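Long-range contacts in bacterial leucyl aminopeptidase (Legionella pneumophila, PDB 6ESL), which probably removes N-terminal residues, preferentially leucine, from peptides as a zinc-dependent aminopeptidase of the M28 family: residues B[203-207]-B[386-391]; B[44-48]-B[104-108]. The contacts are given in a common frame with arbitrary orientation. Numbering follows the deposited sequence.

Contact 1: residues B[203-207]-B[386-391]; sequences AIVIG and FAIELA
The β-strand 203-207 is covered by the C-terminal end of helix 373-391, residues 386-391, running almost antiparallel to it (170°), with the short axes 8.9 Å apart. Phe386, chi1 t, points toward the strand: its CE2 lies 3.8 Å from Ile204 CG2 and its CD2 4.3 Å from Ile206 CG1, so one flat ring spans two isoleucines. Next comes Ala387, whose small CB lets Ile206 CD1 come within 4.1 Å. A turn after Phe386, Leu390 (mt), its N hydrogen-bonded to Phe386 O at 3.1 Å, sets CB 3.7 Å from Ile204 CD1. Ala391 closes the register, its CA 6.4 Å from that of Ile204, and its CB meets Ile204 CG1 at 4.2 Å. Ile204, chi1 and chi2 both m, touches all four and loses the largest area, 84 Å²; no hydrogen bond crosses. This is helix-on-sheet packing of an α/β fold: strand 203-209 lies between strands 248-253 and 277-282, while helix 306-320 flanks Phe386 and Leu390, and helix 118-125 touches Ile388.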
loop_
_atom_site.group_PDB
_atom_site.type_symbol
_atom_site.label_atom_id
_atom_site.label_comp_id
_atom_site.label_asym_id
_atom_site.label_seq_id
_atom_site.Cartn_x
_atom_site.Cartn_y
_atom_site.Cartn_z
ATOM N N ALA B 203 18.812 -9.201 8.967
ATOM C CA ALA B 203 18.167 -10.518 8.856
ATOM C C ALA B 203 16.777 -10.483 8.198
ATOM O O ALA B 203 16.146 -9.419 8.096
ATOM C CB ALA B 203 18.042 -11.147 10.218
ATOM N N ILE B 204 16.278 -11.674 7.922
ATOM C CA ILE B 204 14.950 -11.896 7.407
ATOM C C ILE B 204 14.244 -12.668 8.499
ATOM O O ILE B 204 14.715 -13.684 8.914
ATOM C CB ILE B 204 14.951 -12.773 6.157
ATOM C CG1 ILE B 204 15.587 -12.082 4.973
ATOM C CG2 ILE B 204 13.556 -13.176 5.777
ATOM C CD1 ILE B 204 15.271 -10.619 4.848
ATOM N N VAL B 205 13.092 -12.212 8.940
ATOM C CA VAL B 205 12.383 -12.869 10.014
ATOM C C VAL B 205 10.993 -13.409 9.625
ATOM O O VAL B 205 10.256 -12.717 9.008
ATOM C CB VAL B 205 12.196 -11.906 11.186
ATOM C CG1 VAL B 205 11.416 -12.526 12.299
ATOM C CG2 VAL B 205 13.486 -11.278 11.643
ATOM N N ILE B 206 10.676 -14.641 9.991
ATOM C CA ILE B 206 9.396 -15.248 9.753
ATOM C C ILE B 206 8.833 -15.661 11.073
ATOM O O ILE B 206 9.437 -16.424 11.761
ATOM C CB ILE B 206 9.525 -16.477 8.851
ATOM C CG1 ILE B 206 10.002 -16.101 7.470
ATOM C CG2 ILE B 206 8.216 -17.204 8.718
ATOM C CD1 ILE B 206 11.460 -16.337 7.254
ATOM N N GLY B 207 7.635 -15.210 11.399
ATOM C CA GLY B 207 7.042 -15.491 12.686
ATOM C C GLY B 207 5.634 -15.994 12.702
ATOM O O GLY B 207 4.903 -15.888 11.690
ATOM N N PHE B 386 9.366 -16.085 0.470
ATOM C CA PHE B 386 9.843 -14.906 1.121
ATOM C C PHE B 386 11.276 -15.082 1.669
ATOM O O PHE B 386 12.152 -14.273 1.427
ATOM C CB PHE B 386 8.858 -14.610 2.299
ATOM C CG PHE B 386 9.094 -13.350 3.050
ATOM C CD1 PHE B 386 8.477 -12.159 2.622
ATOM C CD2 PHE B 386 9.837 -13.326 4.228
ATOM C CE1 PHE B 386 8.651 -10.956 3.338
ATOM C CE2 PHE B 386 10.012 -12.126 4.943
ATOM C CZ PHE B 386 9.426 -10.947 4.481
ATOM N N ALA B 387 11.515 -16.197 2.349
ATOM C CA ALA B 387 12.857 -16.466 2.891
ATOM C C ALA B 387 13.885 -16.537 1.769
ATOM O O ALA B 387 14.888 -15.775 1.774
ATOM C CB ALA B 387 12.871 -17.772 3.672
ATOM N N ILE B 388 13.620 -17.390 0.799
ATOM C CA ILE B 388 14.631 -17.634 -0.236
ATOM C C ILE B 388 14.860 -16.375 -1.071
ATOM O O ILE B 388 16.001 -16.000 -1.286
ATOM C CB ILE B 388 14.290 -18.879 -1.086
ATOM C CG1 ILE B 388 14.411 -20.159 -0.255
ATOM C CG2 ILE B 388 15.155 -18.939 -2.330
ATOM C CD1 ILE B 388 13.765 -21.362 -0.877
ATOM N N GLU B 389 13.818 -15.679 -1.517
ATOM C CA GLU B 389 14.047 -14.467 -2.291
ATOM C C GLU B 389 14.832 -13.409 -1.533
ATOM O O GLU B 389 15.765 -12.840 -2.090
ATOM C CB GLU B 389 12.740 -13.792 -2.777
ATOM C CG GLU B 389 12.085 -14.543 -3.932
ATOM C CD GLU B 389 12.785 -14.292 -5.294
ATOM O OE1 GLU B 389 13.595 -13.309 -5.368
ATOM O OE2 GLU B 389 12.531 -15.107 -6.253
ATOM N N LEU B 390 14.437 -13.118 -0.283
ATOM C CA LEU B 390 15.021 -11.970 0.391
ATOM C C LEU B 390 16.399 -12.290 1.027
ATOM O O LEU B 390 17.263 -11.414 1.134
ATOM C CB LEU B 390 14.050 -11.415 1.416
ATOM C CG LEU B 390 12.729 -10.868 0.801
ATOM C CD1 LEU B 390 11.818 -10.357 1.875
ATOM C CD2 LEU B 390 12.980 -9.778 -0.207
ATOM N N ALA B 391 16.594 -13.535 1.434
ATOM C CA ALA B 391 17.836 -13.948 2.096
ATOM C C ALA B 391 18.928 -14.214 1.077
ATOM O O ALA B 391 20.099 -14.276 1.459
ATOM C CB ALA B 391 17.611 -15.169 2.978
#

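Contact 2: residues B[44-48]-B[104-108]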
loop_
_atom_site.group_PDB
_atom_site.type_symbol
_atom_site.label_atom_id
_atom_site.label_comp_id
_atom_site.label_asym_id
_atom_site.label_seq_id
_atom_site.Cartn_x
_atom_site.Cartn_y
_atom_site.Cartn_z
ATOM N N ASN B 44 15.374 23.193 3.984
ATOM C CA ASN B 44 15.372 22.274 5.078
ATOM C C ASN B 44 16.140 21.047 4.689
ATOM O O ASN B 44 16.808 21.019 3.693
ATOM C CB ASN B 44 13.981 22.023 5.668
ATOM C CG ASN B 44 13.053 21.285 4.743
ATOM O OD1 ASN B 44 13.460 20.742 3.754
ATOM N ND2 ASN B 44 11.798 21.253 5.094
ATOM N N LYS B 45 16.066 20.017 5.493
ATOM C CA LYS B 45 16.818 18.822 5.221
ATOM C C LYS B 45 16.505 18.184 3.872
ATOM O O LYS B 45 17.381 17.697 3.222
ATOM C CB LYS B 45 16.561 17.827 6.341
ATOM C CG LYS B 45 17.096 18.214 7.691
ATOM C CD LYS B 45 16.779 17.186 8.757
ATOM C CE LYS B 45 17.340 17.559 10.127
ATOM N NZ LYS B 45 17.039 16.598 11.216
ATOM N N GLU B 46 15.252 18.175 3.468
ATOM C CA GLU B 46 14.876 17.572 2.210
ATOM C C GLU B 46 14.650 18.435 0.964
ATOM O O GLU B 46 14.705 17.946 -0.129
ATOM C CB GLU B 46 13.591 16.818 2.463
ATOM C CG GLU B 46 13.739 15.659 3.414
ATOM C CD GLU B 46 14.762 14.633 2.951
ATOM O OE1 GLU B 46 14.819 14.337 1.753
ATOM O OE2 GLU B 46 15.514 14.123 3.787
ATOM N N PHE B 47 14.491 19.722 1.150
ATOM C CA PHE B 47 14.023 20.639 0.082
ATOM C C PHE B 47 14.644 21.987 0.161
ATOM O O PHE B 47 14.985 22.499 1.272
ATOM C CB PHE B 47 12.482 20.919 0.096
ATOM C CG PHE B 47 11.615 19.731 -0.066
ATOM C CD1 PHE B 47 11.395 19.184 -1.314
ATOM C CD2 PHE B 47 10.980 19.171 1.029
ATOM C CE1 PHE B 47 10.609 18.070 -1.463
ATOM C CE2 PHE B 47 10.164 18.056 0.911
ATOM C CZ PHE B 47 9.982 17.486 -0.365
ATOM N N LYS B 48 14.786 22.589 -1.013
ATOM C CA LYS B 48 14.957 24.021 -1.131
ATOM C C LYS B 48 13.698 24.587 -1.832
ATOM O O LYS B 48 13.139 23.941 -2.686
ATOM C CB LYS B 48 16.151 24.399 -1.988
ATOM C CG LYS B 48 17.464 23.934 -1.356
ATOM C CD LYS B 48 18.667 24.541 -1.984
ATOM C CE LYS B 48 19.888 23.876 -1.342
ATOM N NZ LYS B 48 21.031 24.367 -2.062
ATOM N N GLY B 104 8.699 13.622 2.881
ATOM C CA GLY B 104 9.787 14.240 2.177
ATOM C C GLY B 104 9.894 13.803 0.704
ATOM O O GLY B 104 8.930 13.993 -0.113
ATOM N N VAL B 105 11.118 13.330 0.370
ATOM C CA VAL B 105 11.609 13.064 -1.009
ATOM C C VAL B 105 11.821 11.565 -1.224
ATOM O O VAL B 105 12.777 10.978 -0.674
ATOM C CB VAL B 105 12.965 13.707 -1.342
ATOM C CG1 VAL B 105 13.279 13.453 -2.825
ATOM C CG2 VAL B 105 13.020 15.215 -1.019
ATOM N N SER B 106 10.993 10.950 -2.080
ATOM C CA SER B 106 11.144 9.490 -2.354
ATOM C C SER B 106 12.409 9.158 -3.155
ATOM O O SER B 106 12.930 9.924 -4.040
ATOM C CB SER B 106 9.879 8.832 -3.012
ATOM O OG SER B 106 9.636 9.419 -4.253
ATOM N N LYS B 107 12.951 8.006 -2.777
ATOM C CA LYS B 107 14.226 7.517 -3.339
ATOM C C LYS B 107 13.886 6.608 -4.510
ATOM O O LYS B 107 13.044 5.727 -4.409
ATOM C CB LYS B 107 15.088 6.833 -2.266
ATOM C CG LYS B 107 15.579 7.830 -1.207
ATOM C CD LYS B 107 16.418 7.112 -0.132
ATOM C CE LYS B 107 16.956 8.067 0.940
ATOM N NZ LYS B 107 17.736 7.300 1.957
ATOM N N LEU B 108 14.552 6.832 -5.632
ATOM C CA LEU B 108 14.171 6.182 -6.931
ATOM C C LEU B 108 15.189 5.164 -7.475
ATOM O O LEU B 108 14.854 4.414 -8.399
ATOM C CB LEU B 108 13.904 7.285 -7.999
ATOM C CG LEU B 108 12.956 8.418 -7.566
ATOM C CD1 LEU B 108 12.647 9.240 -8.808
ATOM C CD2 LEU B 108 11.673 7.799 -7.029
#
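Asn44 opens the tight turn joining the antiparallel strands 39-43 and 47-53. Its OD1 accepts from Phe47 N at 3.0 Å, an Asx motif, and weakly from Glu46 N at 3.1 Å, while its own N donates to Phe47 O at 2.8 Å. Lys45, charged, suits the solvent-exposed turn. Glu46 follows, its CB directed toward 104-108: Glu46 CG is 4.4 Å from Gly104 CA, where a β-carbon would crowd it, and Glu46 O lies 3.3 Å from Val105 CG2. Phe47 begins the strand; Val105 CG2 stands over one ring face, 4.2 Å from the centroid and 28° off the normal, a CH-pi contact, and Gly104 O is at the ring edge, 3.7 Å from CZ. Tyr331 of the second subunit also meets this ring, and its Tyr303 hydroxyl is hydrogen-bonded to Gly104 O and Ser106 N. With no hydrogen bond between the two segments and just 181 Å² buried, their association is a modest van der Waals one, set at a subunit interface richer in polar bonds.

How the contacts relate
The two contacts occupy different parts of the molecule, their centres 30 Å apart and their nearest atoms about 16 Å. Contact 2 comes first in the chain, setting the turn before strand 47-53 of the small N-terminal antiparallel sheet against the loop between helices 88-94 and 118-125, at the surface beside the second subunit. Contact 1 is buried where helix 373-391 packs on the mixed sheet of the peptidase, on the strand that ends at the zinc ligand His209. They share no strand or helix, yet the chain links them: beyond 104-108, Lys116 and His117 hydrogen-bond through their backbone nitrogens to the carboxylate of Glu389. One contact thus belongs to the catalytic core, the other to an interface.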